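Local coordinates for protein thymidylate synthase (Enterobacteria phage T4, PDB 1TIS) that catalyses the reductive methylation of dUMP to dTMP, with 5,10-methylenetetrahydrofolate as one-carbon donor and reductant, as a homodimer in dTTP biosynthesis, at residues 65-70 / 102-107; 93-98 / 150-155; 70-75 / 85-90; 30-35 / 214-219. One frame throughout, in Å; residues are numbered along the deposited sequence.

Contact 1 of 4, residues 65-70 / 102-107; sequences GSTNVN and SGELGP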
loop_
_atom_site.group_PDB
_atom_site.type_symbol
_atom_site.label_atom_id
_atom_site.label_comp_id
_atom_site.label_asym_id
_atom_site.label_seq_id
_atom_site.Cartn_x
_atom_site.Cartn_y
_atom_site.Cartn_z
ATOM N N GLY A 65 -2.807 18.353 -11.888
ATOM C CA GLY A 65 -3.975 18.584 -11.038
ATOM C C GLY A 65 -5.249 18.619 -11.863
ATOM O O GLY A 65 -6.320 18.956 -11.354
ATOM N N SER A 66 -5.181 18.260 -13.151
ATOM C CA SER A 66 -6.363 18.323 -13.957
ATOM C C SER A 66 -7.165 17.063 -13.764
ATOM O O SER A 66 -6.825 16.070 -13.104
ATOM C CB SER A 66 -6.006 18.488 -15.398
ATOM O OG SER A 66 -7.181 18.809 -16.135
ATOM N N THR A 67 -8.354 17.249 -14.292
ATOM C CA THR A 67 -9.385 16.259 -14.184
ATOM C C THR A 67 -10.318 16.427 -15.359
ATOM O O THR A 67 -11.344 15.738 -15.470
ATOM C CB THR A 67 -10.036 16.506 -12.857
ATOM O OG1 THR A 67 -11.062 15.574 -12.743
ATOM C CG2 THR A 67 -10.634 17.888 -12.751
ATOM N N ASN A 68 -9.965 17.339 -16.263
ATOM C CA ASN A 68 -10.800 17.532 -17.411
ATOM C C ASN A 68 -10.008 16.882 -18.491
ATOM O O ASN A 68 -8.851 17.263 -18.698
ATOM C CB ASN A 68 -10.976 18.967 -17.741
ATOM C CG ASN A 68 -11.796 19.102 -19.005
ATOM O OD1 ASN A 68 -11.669 18.400 -20.009
ATOM N ND2 ASN A 68 -12.723 20.030 -18.993
ATOM N N VAL A 69 -10.740 16.021 -19.202
ATOM C CA VAL A 69 -10.260 15.181 -20.293
ATOM C C VAL A 69 -9.678 16.006 -21.417
ATOM O O VAL A 69 -8.600 15.619 -21.893
ATOM C CB VAL A 69 -11.356 14.329 -20.946
ATOM C CG1 VAL A 69 -10.685 13.316 -21.869
ATOM C CG2 VAL A 69 -12.167 13.585 -19.938
ATOM N N ASN A 70 -10.321 17.097 -21.874
ATOM C CA ASN A 70 -9.772 17.906 -22.964
ATOM C C ASN A 70 -8.362 18.406 -22.655
ATOM O O ASN A 70 -7.525 18.562 -23.543
ATOM C CB ASN A 70 -10.555 19.163 -23.265
ATOM C CG ASN A 70 -12.038 19.015 -23.551
ATOM O OD1 ASN A 70 -12.833 18.805 -22.624
ATOM N ND2 ASN A 70 -12.456 19.143 -24.815
ATOM N N SER A 102 -18.962 17.532 -20.669
ATOM C CA SER A 102 -17.910 17.985 -21.547
ATOM C C SER A 102 -16.728 18.573 -20.796
ATOM O O SER A 102 -16.611 19.756 -20.439
ATOM C CB SER A 102 -18.628 18.936 -22.533
ATOM O OG SER A 102 -19.733 18.252 -23.166
ATOM N N GLY A 103 -16.083 17.489 -20.330
ATOM C CA GLY A 103 -14.819 17.614 -19.641
ATOM C C GLY A 103 -14.579 16.824 -18.359
ATOM O O GLY A 103 -13.630 16.037 -18.315
ATOM N N GLU A 104 -15.365 17.004 -17.298
ATOM C CA GLU A 104 -15.005 16.426 -16.023
ATOM C C GLU A 104 -15.136 14.935 -15.887
ATOM O O GLU A 104 -16.062 14.325 -16.416
ATOM C CB GLU A 104 -15.804 17.038 -14.882
ATOM C CG GLU A 104 -15.463 18.507 -14.616
ATOM C CD GLU A 104 -14.172 18.844 -13.866
ATOM O OE1 GLU A 104 -14.074 18.425 -12.707
ATOM O OE2 GLU A 104 -13.305 19.546 -14.424
ATOM N N LEU A 105 -14.137 14.397 -15.185
ATOM C CA LEU A 105 -14.088 13.013 -14.751
ATOM C C LEU A 105 -14.420 12.840 -13.242
ATOM O O LEU A 105 -14.717 11.738 -12.716
ATOM C CB LEU A 105 -12.709 12.543 -15.104
ATOM C CG LEU A 105 -12.456 12.382 -16.586
ATOM C CD1 LEU A 105 -10.994 12.089 -16.897
ATOM C CD2 LEU A 105 -13.309 11.212 -17.064
ATOM N N GLY A 106 -14.417 13.971 -12.515
ATOM C CA GLY A 106 -14.711 13.955 -11.092
ATOM C C GLY A 106 -13.409 13.982 -10.312
ATOM O O GLY A 106 -12.377 14.153 -10.936
ATOM N N PRO A 107 -13.275 13.906 -9.006
ATOM C CA PRO A 107 -12.000 14.103 -8.330
ATOM C C PRO A 107 -10.917 13.031 -8.410
ATOM O O PRO A 107 -10.391 12.522 -7.403
ATOM C CB PRO A 107 -12.449 14.428 -6.919
ATOM C CG PRO A 107 -13.789 13.816 -6.730
ATOM C CD PRO A 107 -14.383 14.095 -8.096
#
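Two backbone bonds and one side-chain bond tie residues 65-70 to residues 102-107. Leu105 N donates to Thr67 O at 3.1 Å, nearly along the carbonyl axis. The bond from Val69 N to Gly103 O, 3.0 Å, is almost straight (171°), with the donor above the carbonyl plane. These two bonds flank Asn68 and Glu104, which form a single beta bridge. The third bond runs from Thr67 OG1 to Gly106 O at 2.6 Å, in the carbonyl plane. Thr67 OG1 lies anti to the backbone N (chi1 179°). Its methyl, Thr67 CG2, then faces the carboxylate of Glu104, 3.5 Å from Glu104 OE1. Val69 CG2 meets Leu105 CG at 3.6 Å, the two side chains crossing at about a right angle. Gly103 has a positive phi, and the carboxamide of Asn68 packs on it, with Asn68 ND2 3.3 Å from Gly103 CA.

Further out, Asn68 OD1 accepts from Asn70 N at 2.6 Å. Ser66 OG accepts from Asn68 N and is also bonded to Asp71 OD2. Trp61 NE1, on helix 53-64, bonds to Asn68 O. The connection between helices 53-64 and 69-77 thus joins a Schellman motif at Gly65, an ST turn at Ser66 and an N-cap at Asn68, bridged to the loop between helices 88-95 and 109-114.

Contact 2 of 4, residues 93-98 / 150-155; sequences NQAKDL and YMALPP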
loop_
_atom_site.group_PDB
_atom_site.type_symbol
_atom_site.label_atom_id
_atom_site.label_comp_id
_atom_site.label_asym_id
_atom_site.label_seq_id
_atom_site.Cartn_x
_atom_site.Cartn_y
_atom_site.Cartn_z
ATOM N N ASN A 93 -19.149 7.064 -20.470
ATOM C CA ASN A 93 -20.167 6.318 -19.809
ATOM C C ASN A 93 -19.929 6.517 -18.330
ATOM O O ASN A 93 -20.658 7.378 -17.854
ATOM C CB ASN A 93 -20.136 4.837 -20.188
ATOM C CG ASN A 93 -18.979 4.075 -19.623
ATOM O OD1 ASN A 93 -17.856 4.580 -19.623
ATOM N ND2 ASN A 93 -19.235 2.907 -19.056
ATOM N N GLN A 94 -18.973 5.990 -17.546
ATOM C CA GLN A 94 -18.980 6.106 -16.091
ATOM C C GLN A 94 -19.114 7.528 -15.571
ATOM O O GLN A 94 -20.012 7.826 -14.771
ATOM C CB GLN A 94 -17.714 5.469 -15.558
ATOM C CG GLN A 94 -17.713 3.945 -15.553
ATOM C CD GLN A 94 -18.282 3.292 -14.283
ATOM O OE1 GLN A 94 -19.331 2.634 -14.294
ATOM N NE2 GLN A 94 -17.627 3.416 -13.132
ATOM N N ALA A 95 -18.293 8.434 -16.115
ATOM C CA ALA A 95 -18.373 9.832 -15.712
ATOM C C ALA A 95 -19.667 10.495 -16.183
ATOM O O ALA A 95 -20.367 11.119 -15.376
ATOM C CB ALA A 95 -17.230 10.655 -16.273
ATOM N N LYS A 96 -20.102 10.364 -17.442
ATOM C CA LYS A 96 -21.330 11.009 -17.878
ATOM C C LYS A 96 -22.541 10.452 -17.139
ATOM O O LYS A 96 -23.484 11.190 -16.871
ATOM C CB LYS A 96 -21.443 10.832 -19.373
ATOM C CG LYS A 96 -21.231 12.214 -19.954
ATOM C CD LYS A 96 -21.061 12.112 -21.441
ATOM C CE LYS A 96 -20.951 13.460 -22.128
ATOM N NZ LYS A 96 -20.474 13.230 -23.487
ATOM N N ASP A 97 -22.459 9.195 -16.687
ATOM C CA ASP A 97 -23.459 8.538 -15.867
ATOM C C ASP A 97 -23.550 9.167 -14.499
ATOM O O ASP A 97 -24.458 8.816 -13.759
ATOM C CB ASP A 97 -23.152 7.043 -15.652
ATOM C CG ASP A 97 -23.904 6.018 -16.526
ATOM O OD1 ASP A 97 -25.138 6.108 -16.642
ATOM O OD2 ASP A 97 -23.254 5.104 -17.065
ATOM N N LEU A 98 -22.639 10.038 -14.063
ATOM C CA LEU A 98 -22.825 10.790 -12.802
ATOM C C LEU A 98 -23.474 12.174 -13.043
ATOM O O LEU A 98 -24.039 12.816 -12.139
ATOM C CB LEU A 98 -21.489 11.020 -12.087
ATOM C CG LEU A 98 -20.453 9.911 -11.962
ATOM C CD1 LEU A 98 -19.212 10.480 -11.337
ATOM C CD2 LEU A 98 -20.954 8.807 -11.084
ATOM N N TYR A 150 -17.400 10.835 -5.914
ATOM C CA TYR A 150 -17.507 11.598 -7.131
ATOM C C TYR A 150 -16.532 11.199 -8.268
ATOM O O TYR A 150 -16.283 11.966 -9.220
ATOM C CB TYR A 150 -17.320 13.047 -6.765
ATOM C CG TYR A 150 -18.039 13.526 -5.531
ATOM C CD1 TYR A 150 -19.384 13.334 -5.408
ATOM C CD2 TYR A 150 -17.336 14.141 -4.543
ATOM C CE1 TYR A 150 -20.056 13.741 -4.288
ATOM C CE2 TYR A 150 -17.994 14.560 -3.413
ATOM C CZ TYR A 150 -19.347 14.350 -3.293
ATOM O OH TYR A 150 -20.016 14.711 -2.139
ATOM N N MET A 151 -15.931 10.010 -8.276
ATOM C CA MET A 151 -14.958 9.754 -9.291
ATOM C C MET A 151 -15.500 8.746 -10.298
ATOM O O MET A 151 -16.157 7.776 -9.910
ATOM C CB MET A 151 -13.678 9.213 -8.634
ATOM C CG MET A 151 -12.841 9.985 -7.608
ATOM S SD MET A 151 -11.626 8.915 -6.772
ATOM C CE MET A 151 -11.355 9.676 -5.205
ATOM N N ALA A 152 -15.195 8.983 -11.587
ATOM C CA ALA A 152 -15.384 8.040 -12.696
ATOM C C ALA A 152 -14.964 6.588 -12.431
ATOM O O ALA A 152 -15.702 5.626 -12.618
ATOM C CB ALA A 152 -14.580 8.490 -13.924
ATOM N N LEU A 153 -13.707 6.403 -12.056
ATOM C CA LEU A 153 -13.102 5.119 -11.731
ATOM C C LEU A 153 -12.276 5.417 -10.480
ATOM O O LEU A 153 -11.370 6.266 -10.532
ATOM C CB LEU A 153 -12.228 4.671 -12.942
ATOM C CG LEU A 153 -11.116 3.585 -12.944
ATOM C CD1 LEU A 153 -10.873 3.238 -14.405
ATOM C CD2 LEU A 153 -9.786 4.055 -12.369
ATOM N N PRO A 154 -12.555 4.835 -9.316
ATOM C CA PRO A 154 -11.700 4.997 -8.131
ATOM C C PRO A 154 -10.309 4.490 -8.527
ATOM O O PRO A 154 -10.242 3.572 -9.362
ATOM C CB PRO A 154 -12.433 4.188 -7.060
ATOM C CG PRO A 154 -13.143 3.133 -7.869
ATOM C CD PRO A 154 -13.639 3.896 -9.088
ATOM N N PRO A 155 -9.184 5.056 -8.064
ATOM C CA PRO A 155 -7.848 4.815 -8.614
ATOM C C PRO A 155 -7.493 3.352 -8.547
ATOM O O PRO A 155 -7.873 2.743 -7.566
ATOM C CB PRO A 155 -6.925 5.670 -7.776
ATOM C CG PRO A 155 -7.833 6.755 -7.273
ATOM C CD PRO A 155 -9.078 5.940 -6.916
#
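Gln94 CG stands anti to its own carbonyl carbon, beside the backbone N (chi1 -76°). The chain then bends at chi2 (-89°), so the carboxamide folds back toward residues 150-155. Gln94 NE2 donates to Ala152 O at 3.0 Å. The N-H...O angle is 152°. The donor sits nearly on the C=O axis, and the acceptor lies close to the plane of the amide. Gln94 CB also touches this oxygen, Ala152 O, at 3.6 Å, so the side chain curls around it. One turn on, Leu98 CG takes the same first-torsion position. It carries Leu98 CD1 alongside the backbone, 3.9 Å from Tyr150 O. Alongside, Ala95 CB meets Ala152 CB at 4.2 Å, methyl to methyl.

The contact sets the end of helix 88-95 against the loop that leads to Cys156, the nucleophile by similarity to other thymidylate synthases. Ala95 and Ala152 also share a neighbour in Leu105, whose side chain packs on Ala95 and whose backbone bonds to that of Ala152. Farther along the loop, Pro154 packs on Arg137 of the second subunit, a probable dUMP-binding residue. Tyr150 packs on Tyr100 and Pro107.

Contact 3 of 4, residues 70-75 / 85-90; sequences NDLRLI and TVWDEN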
loop_
_atom_site.group_PDB
_atom_site.type_symbol
_atom_site.label_atom_id
_atom_site.label_comp_id
_atom_site.label_asym_id
_atom_site.label_seq_id
_atom_site.Cartn_x
_atom_site.Cartn_y
_atom_site.Cartn_z
ATOM N N ASN A 70 -10.321 17.097 -21.874
ATOM C CA ASN A 70 -9.772 17.906 -22.964
ATOM C C ASN A 70 -8.362 18.406 -22.655
ATOM O O ASN A 70 -7.525 18.562 -23.543
ATOM C CB ASN A 70 -10.555 19.163 -23.265
ATOM C CG ASN A 70 -12.038 19.015 -23.551
ATOM O OD1 ASN A 70 -12.833 18.805 -22.624
ATOM N ND2 ASN A 70 -12.456 19.143 -24.815
ATOM N N ASP A 71 -8.021 18.625 -21.389
ATOM C CA ASP A 71 -6.687 19.064 -21.057
ATOM C C ASP A 71 -5.670 18.019 -21.449
ATOM O O ASP A 71 -4.608 18.350 -21.982
ATOM C CB ASP A 71 -6.550 19.324 -19.575
ATOM C CG ASP A 71 -7.328 20.527 -19.092
ATOM O OD1 ASP A 71 -7.088 21.631 -19.583
ATOM O OD2 ASP A 71 -8.159 20.338 -18.212
ATOM N N LEU A 72 -6.034 16.757 -21.214
ATOM C CA LEU A 72 -5.183 15.629 -21.534
ATOM C C LEU A 72 -5.063 15.672 -23.061
ATOM O O LEU A 72 -3.928 15.639 -23.570
ATOM C CB LEU A 72 -5.870 14.370 -20.952
ATOM C CG LEU A 72 -5.572 12.937 -21.397
ATOM C CD1 LEU A 72 -4.091 12.603 -21.324
ATOM C CD2 LEU A 72 -6.290 11.994 -20.465
ATOM N N ARG A 73 -6.166 15.880 -23.808
ATOM C CA ARG A 73 -6.102 15.997 -25.265
ATOM C C ARG A 73 -5.074 17.037 -25.685
ATOM O O ARG A 73 -4.247 16.774 -26.574
ATOM C CB ARG A 73 -7.394 16.451 -25.898
ATOM C CG ARG A 73 -8.457 15.408 -26.001
ATOM C CD ARG A 73 -9.541 15.923 -26.926
ATOM N NE ARG A 73 -10.600 14.941 -26.941
ATOM C CZ ARG A 73 -11.714 15.077 -26.215
ATOM N NH1 ARG A 73 -11.969 16.164 -25.472
ATOM N NH2 ARG A 73 -12.613 14.095 -26.269
ATOM N N LEU A 74 -5.071 18.198 -25.022
ATOM C CA LEU A 74 -4.109 19.240 -25.306
ATOM C C LEU A 74 -2.670 18.717 -25.129
ATOM O O LEU A 74 -1.843 18.935 -26.017
ATOM C CB LEU A 74 -4.478 20.404 -24.379
ATOM C CG LEU A 74 -3.784 21.761 -24.221
ATOM C CD1 LEU A 74 -2.598 21.528 -23.325
ATOM C CD2 LEU A 74 -3.433 22.406 -25.557
ATOM N N ILE A 75 -2.335 17.955 -24.086
ATOM C CA ILE A 75 -0.959 17.558 -23.837
ATOM C C ILE A 75 -0.513 16.533 -24.880
ATOM O O ILE A 75 0.598 16.583 -25.453
ATOM C CB ILE A 75 -0.859 16.997 -22.368
ATOM C CG1 ILE A 75 -1.241 18.089 -21.378
ATOM C CG2 ILE A 75 0.574 16.569 -22.023
ATOM C CD1 ILE A 75 -1.291 17.723 -19.889
ATOM N N THR A 85 -8.159 9.407 -26.679
ATOM C CA THR A 85 -7.344 9.344 -25.500
ATOM C C THR A 85 -7.967 8.335 -24.536
ATOM O O THR A 85 -9.176 8.093 -24.489
ATOM C CB THR A 85 -7.231 10.767 -24.884
ATOM O OG1 THR A 85 -5.884 10.816 -24.436
ATOM C CG2 THR A 85 -8.153 11.082 -23.719
ATOM N N VAL A 86 -7.026 7.765 -23.790
ATOM C CA VAL A 86 -7.183 6.744 -22.766
ATOM C C VAL A 86 -8.355 6.864 -21.788
ATOM O O VAL A 86 -8.795 5.844 -21.254
ATOM C CB VAL A 86 -5.841 6.657 -21.971
ATOM C CG1 VAL A 86 -4.926 5.688 -22.691
ATOM C CG2 VAL A 86 -5.151 8.038 -21.839
ATOM N N TRP A 87 -8.869 8.068 -21.484
ATOM C CA TRP A 87 -9.997 8.158 -20.584
ATOM C C TRP A 87 -11.291 8.445 -21.328
ATOM O O TRP A 87 -12.358 8.442 -20.721
ATOM C CB TRP A 87 -9.759 9.253 -19.518
ATOM C CG TRP A 87 -8.839 8.847 -18.352
ATOM C CD1 TRP A 87 -7.501 8.955 -18.531
ATOM C CD2 TRP A 87 -9.173 8.405 -17.072
ATOM N NE1 TRP A 87 -6.992 8.605 -17.388
ATOM C CE2 TRP A 87 -7.928 8.276 -16.505
ATOM C CE3 TRP A 87 -10.265 8.096 -16.272
ATOM C CZ2 TRP A 87 -7.719 7.867 -15.207
ATOM C CZ3 TRP A 87 -10.079 7.682 -14.956
ATOM C CH2 TRP A 87 -8.817 7.570 -14.434
ATOM N N ASP A 88 -11.292 8.610 -22.650
ATOM C CA ASP A 88 -12.501 8.918 -23.402
ATOM C C ASP A 88 -13.678 7.981 -23.232
ATOM O O ASP A 88 -14.755 8.382 -22.770
ATOM C CB ASP A 88 -12.179 8.989 -24.871
ATOM C CG ASP A 88 -11.455 10.253 -25.262
ATOM O OD1 ASP A 88 -11.716 11.334 -24.732
ATOM O OD2 ASP A 88 -10.628 10.143 -26.143
ATOM N N GLU A 89 -13.513 6.715 -23.582
ATOM C CA GLU A 89 -14.587 5.770 -23.395
ATOM C C GLU A 89 -14.301 5.305 -21.993
ATOM O O GLU A 89 -13.619 4.296 -21.817
ATOM C CB GLU A 89 -14.493 4.596 -24.373
ATOM C CG GLU A 89 -15.424 4.677 -25.598
ATOM C CD GLU A 89 -14.912 5.454 -26.813
ATOM O OE1 GLU A 89 -13.792 5.194 -27.267
ATOM O OE2 GLU A 89 -15.640 6.310 -27.319
ATOM N N ASN A 90 -14.700 6.154 -21.033
ATOM C CA ASN A 90 -14.550 5.957 -19.566
ATOM C C ASN A 90 -15.280 7.160 -18.951
ATOM O O ASN A 90 -16.094 7.088 -18.018
ATOM C CB ASN A 90 -13.054 5.951 -19.109
ATOM C CG ASN A 90 -12.778 5.184 -17.821
ATOM O OD1 ASN A 90 -12.675 5.768 -16.755
ATOM N ND2 ASN A 90 -12.634 3.878 -17.804
#
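Thr85 O accepts one bond within the two segments, from Asp88 N at 2.9 Å. This bond closes a type I beta turn from Thr85 to Asp88, which leads into helix 88-95. The side chain of Asp88 reaches back over the turn, with CG anti to the carbonyl carbon (chi1 -75°). Asp88 OD2 receives a weak bond from Thr85 N. Asp88 OD1 points the other way, to helix 69-77, and forms a salt bridge with Arg73 NH2 at 3.3 Å. The oxygen lies well out of the guanidinium plane and no N-H points at it. The attraction is therefore one of charge, with the two planes tilted 22° apart. The Arg73 chain is extended from CG to NE, which brings its tip to Asp88. Asn70 CG lies at the edge of the guanidinium, in its plane.

Beside this polar pair, Leu72 carries most of the remaining contact. Leu72 CG is anti to its backbone N (chi1 161°) and faces the turn. Leu72 CG meets both branches of Thr85, 3.7 Å from Thr85 OG1 and near Thr85 CG2. Helix 53-64 holds the indole of Trp87 from another direction: Trp87 NE1 bonds to Glu58 OE1, and the ring stacks edge-to-face with Trp61. The Trp87 side chain is about 8 Å from that of Cys156, the nucleophile by similarity. The Leu72 and Trp87 side chains cross at about a right angle, with Leu72 CD2 3.8 Å from Trp87 CD1 and 4.3 Å from Val86 CG2.

Contact 4 of 4, residues 30-35 / 214-219; sequences FGSKLR and GNTHIY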
loop_
_atom_site.group_PDB
_atom_site.type_symbol
_atom_site.label_atom_id
_atom_site.label_comp_id
_atom_site.label_asym_id
_atom_site.label_seq_id
_atom_site.Cartn_x
_atom_site.Cartn_y
_atom_site.Cartn_z
ATOM N N PHE A 30 -3.840 -12.962 -5.423
ATOM C CA PHE A 30 -3.807 -11.747 -4.582
ATOM C C PHE A 30 -2.497 -11.605 -3.811
ATOM O O PHE A 30 -2.180 -12.437 -2.954
ATOM C CB PHE A 30 -4.989 -11.781 -3.573
ATOM C CG PHE A 30 -5.038 -10.693 -2.505
ATOM C CD1 PHE A 30 -5.313 -9.378 -2.855
ATOM C CD2 PHE A 30 -4.815 -11.041 -1.171
ATOM C CE1 PHE A 30 -5.357 -8.420 -1.868
ATOM C CE2 PHE A 30 -4.864 -10.074 -0.189
ATOM C CZ PHE A 30 -5.135 -8.766 -0.547
ATOM N N GLY A 31 -1.699 -10.605 -4.080
ATOM C CA GLY A 31 -0.527 -10.416 -3.273
ATOM C C GLY A 31 0.696 -10.567 -4.097
ATOM O O GLY A 31 1.372 -11.548 -3.923
ATOM N N SER A 32 1.080 -9.678 -4.991
ATOM C CA SER A 32 2.318 -9.834 -5.758
ATOM C C SER A 32 3.279 -8.689 -5.417
ATOM O O SER A 32 2.883 -7.737 -4.761
ATOM C CB SER A 32 1.941 -9.840 -7.230
ATOM O OG SER A 32 0.692 -10.520 -7.329
ATOM N N LYS A 33 4.547 -8.694 -5.796
ATOM C CA LYS A 33 5.503 -7.611 -5.603
ATOM C C LYS A 33 6.640 -7.928 -6.581
ATOM O O LYS A 33 6.895 -9.100 -6.878
ATOM C CB LYS A 33 5.975 -7.606 -4.161
ATOM C CG LYS A 33 7.241 -6.816 -3.869
ATOM C CD LYS A 33 7.334 -6.445 -2.384
ATOM C CE LYS A 33 6.279 -5.365 -2.156
ATOM N NZ LYS A 33 6.113 -4.987 -0.772
ATOM N N LEU A 34 7.295 -6.973 -7.205
ATOM C CA LEU A 34 8.414 -7.263 -8.099
ATOM C C LEU A 34 9.452 -6.176 -7.805
ATOM O O LEU A 34 9.062 -5.234 -7.108
ATOM C CB LEU A 34 7.978 -7.150 -9.548
ATOM C CG LEU A 34 6.773 -7.912 -10.080
ATOM C CD1 LEU A 34 6.580 -7.487 -11.514
ATOM C CD2 LEU A 34 6.959 -9.420 -10.032
ATOM N N ARG A 35 10.727 -6.167 -8.228
ATOM C CA ARG A 35 11.604 -5.021 -7.988
ATOM C C ARG A 35 12.418 -4.796 -9.243
ATOM O O ARG A 35 12.887 -5.774 -9.823
ATOM C CB ARG A 35 12.536 -5.257 -6.782
ATOM C CG ARG A 35 13.165 -6.627 -6.650
ATOM C CD ARG A 35 12.358 -7.793 -6.020
ATOM N NE ARG A 35 13.067 -9.046 -6.300
ATOM C CZ ARG A 35 12.444 -10.189 -6.651
ATOM N NH1 ARG A 35 11.105 -10.300 -6.656
ATOM N NH2 ARG A 35 13.171 -11.269 -6.978
ATOM N N GLY A 214 -2.364 -6.135 -5.434
ATOM C CA GLY A 214 -3.540 -6.626 -4.792
ATOM C C GLY A 214 -4.100 -7.726 -5.675
ATOM O O GLY A 214 -3.516 -8.812 -5.815
ATOM N N ASN A 215 -5.232 -7.513 -6.313
ATOM C CA ASN A 215 -5.718 -8.562 -7.176
ATOM C C ASN A 215 -5.152 -8.502 -8.584
ATOM O O ASN A 215 -5.715 -7.884 -9.506
ATOM C CB ASN A 215 -7.193 -8.475 -7.224
ATOM C CG ASN A 215 -7.806 -9.763 -7.693
ATOM O OD1 ASN A 215 -8.467 -10.459 -6.931
ATOM N ND2 ASN A 215 -7.639 -10.131 -8.951
ATOM N N THR A 216 -4.019 -9.181 -8.712
ATOM C CA THR A 216 -3.319 -9.442 -9.979
ATOM C C THR A 216 -4.103 -10.545 -10.716
ATOM O O THR A 216 -4.296 -11.688 -10.286
ATOM C CB THR A 216 -1.873 -9.885 -9.656
ATOM O OG1 THR A 216 -1.205 -8.750 -9.104
ATOM C CG2 THR A 216 -1.118 -10.370 -10.864
ATOM N N HIS A 217 -4.608 -10.182 -11.875
ATOM C CA HIS A 217 -5.463 -11.079 -12.571
ATOM C C HIS A 217 -5.190 -11.060 -14.068
ATOM O O HIS A 217 -4.729 -10.042 -14.618
ATOM C CB HIS A 217 -6.870 -10.650 -12.184
ATOM C CG HIS A 217 -7.398 -9.251 -12.537
ATOM N ND1 HIS A 217 -7.343 -8.506 -13.646
ATOM C CD2 HIS A 217 -8.144 -8.530 -11.641
ATOM C CE1 HIS A 217 -8.019 -7.398 -13.463
ATOM N NE2 HIS A 217 -8.490 -7.434 -12.246
ATOM N N ILE A 218 -5.488 -12.183 -14.717
ATOM C CA ILE A 218 -5.386 -12.374 -16.150
ATOM C C ILE A 218 -6.813 -12.755 -16.517
ATOM O O ILE A 218 -7.369 -13.630 -15.843
ATOM C CB ILE A 218 -4.454 -13.531 -16.450
ATOM C CG1 ILE A 218 -3.060 -13.327 -15.895
ATOM C CG2 ILE A 218 -4.434 -13.674 -17.959
ATOM C CD1 ILE A 218 -2.204 -14.574 -16.144
ATOM N N TYR A 219 -7.432 -12.176 -17.549
ATOM C CA TYR A 219 -8.848 -12.477 -17.850
ATOM C C TYR A 219 -8.951 -13.773 -18.620
ATOM O O TYR A 219 -8.015 -14.070 -19.376
ATOM C CB TYR A 219 -9.531 -11.372 -18.707
ATOM C CG TYR A 219 -9.857 -10.079 -17.945
ATOM C CD1 TYR A 219 -10.733 -10.107 -16.877
ATOM C CD2 TYR A 219 -9.235 -8.896 -18.283
ATOM C CE1 TYR A 219 -10.978 -8.971 -16.142
ATOM C CE2 TYR A 219 -9.485 -7.759 -17.547
ATOM C CZ TYR A 219 -10.346 -7.801 -16.478
ATOM O OH TYR A 219 -10.517 -6.667 -15.699
#
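Phe30 lies along the backbone of Gly214. Phe30 CB is 4.0 Å from Gly214 O. CG is anti to the backbone N (chi1 173°), which turns the ring toward residues 214-219. Phe30 CD1 touches Gly214 C at 3.5 Å, and Phe30 CE1 comes 3.9 Å from Gly214 CA. Asn215 N sits at the ring edge, near its plane. Phe30 and Asn215 are an antiparallel, non-hydrogen-bonded pair, and their side chains share one face of the sheet. On that face both pack on Asn163 of the second subunit.

Gly214 O is gripped by two N-H groups. Gly31 N approaches on a lone pair at 3.1 Å, and Thr216 N closes an inverse gamma turn centred on Asn215 at 3.0 Å. Phe30 CA adds a CH...O contact. Beyond this corner, Ser32 OG and Thr216 OG1 share a hydrogen bond of 3.1 Å. Both hydroxyls are anti to their own carbonyl carbons. Ser32 O bonds to Lys33 NZ of the second subunit, and the same bond is made in return. This is the large sheet of thymidylate synthase, whose face packs on the second subunit, and the strand runs on into His217, Ile218 and Tyr219 of the probable dUMP site.

Contacts 1, 2 and 3 form one cluster, with centres 9 to 14 Å apart. Contacts 1 and 3 share Asn70 and helix 69-77; contacts 2 and 3 share helix 88-95. The segments of contacts 1 and 2 alternate along the chain, and the two contacts touch where Glu104 meets Ala95. Contact 3 closes before contact 2 opens. Contact 4 lies in the mixed sheet, its centre 24 to 29 Å from the others. Its segments, 179 residues apart at their closest ends, enclose all three in sequence. The cluster joins helices 69-77 and 88-95 to the loop that precedes Cys156, the probable nucleophile, while the sheet supplies probable dUMP-site residues and contacts with the second subunit.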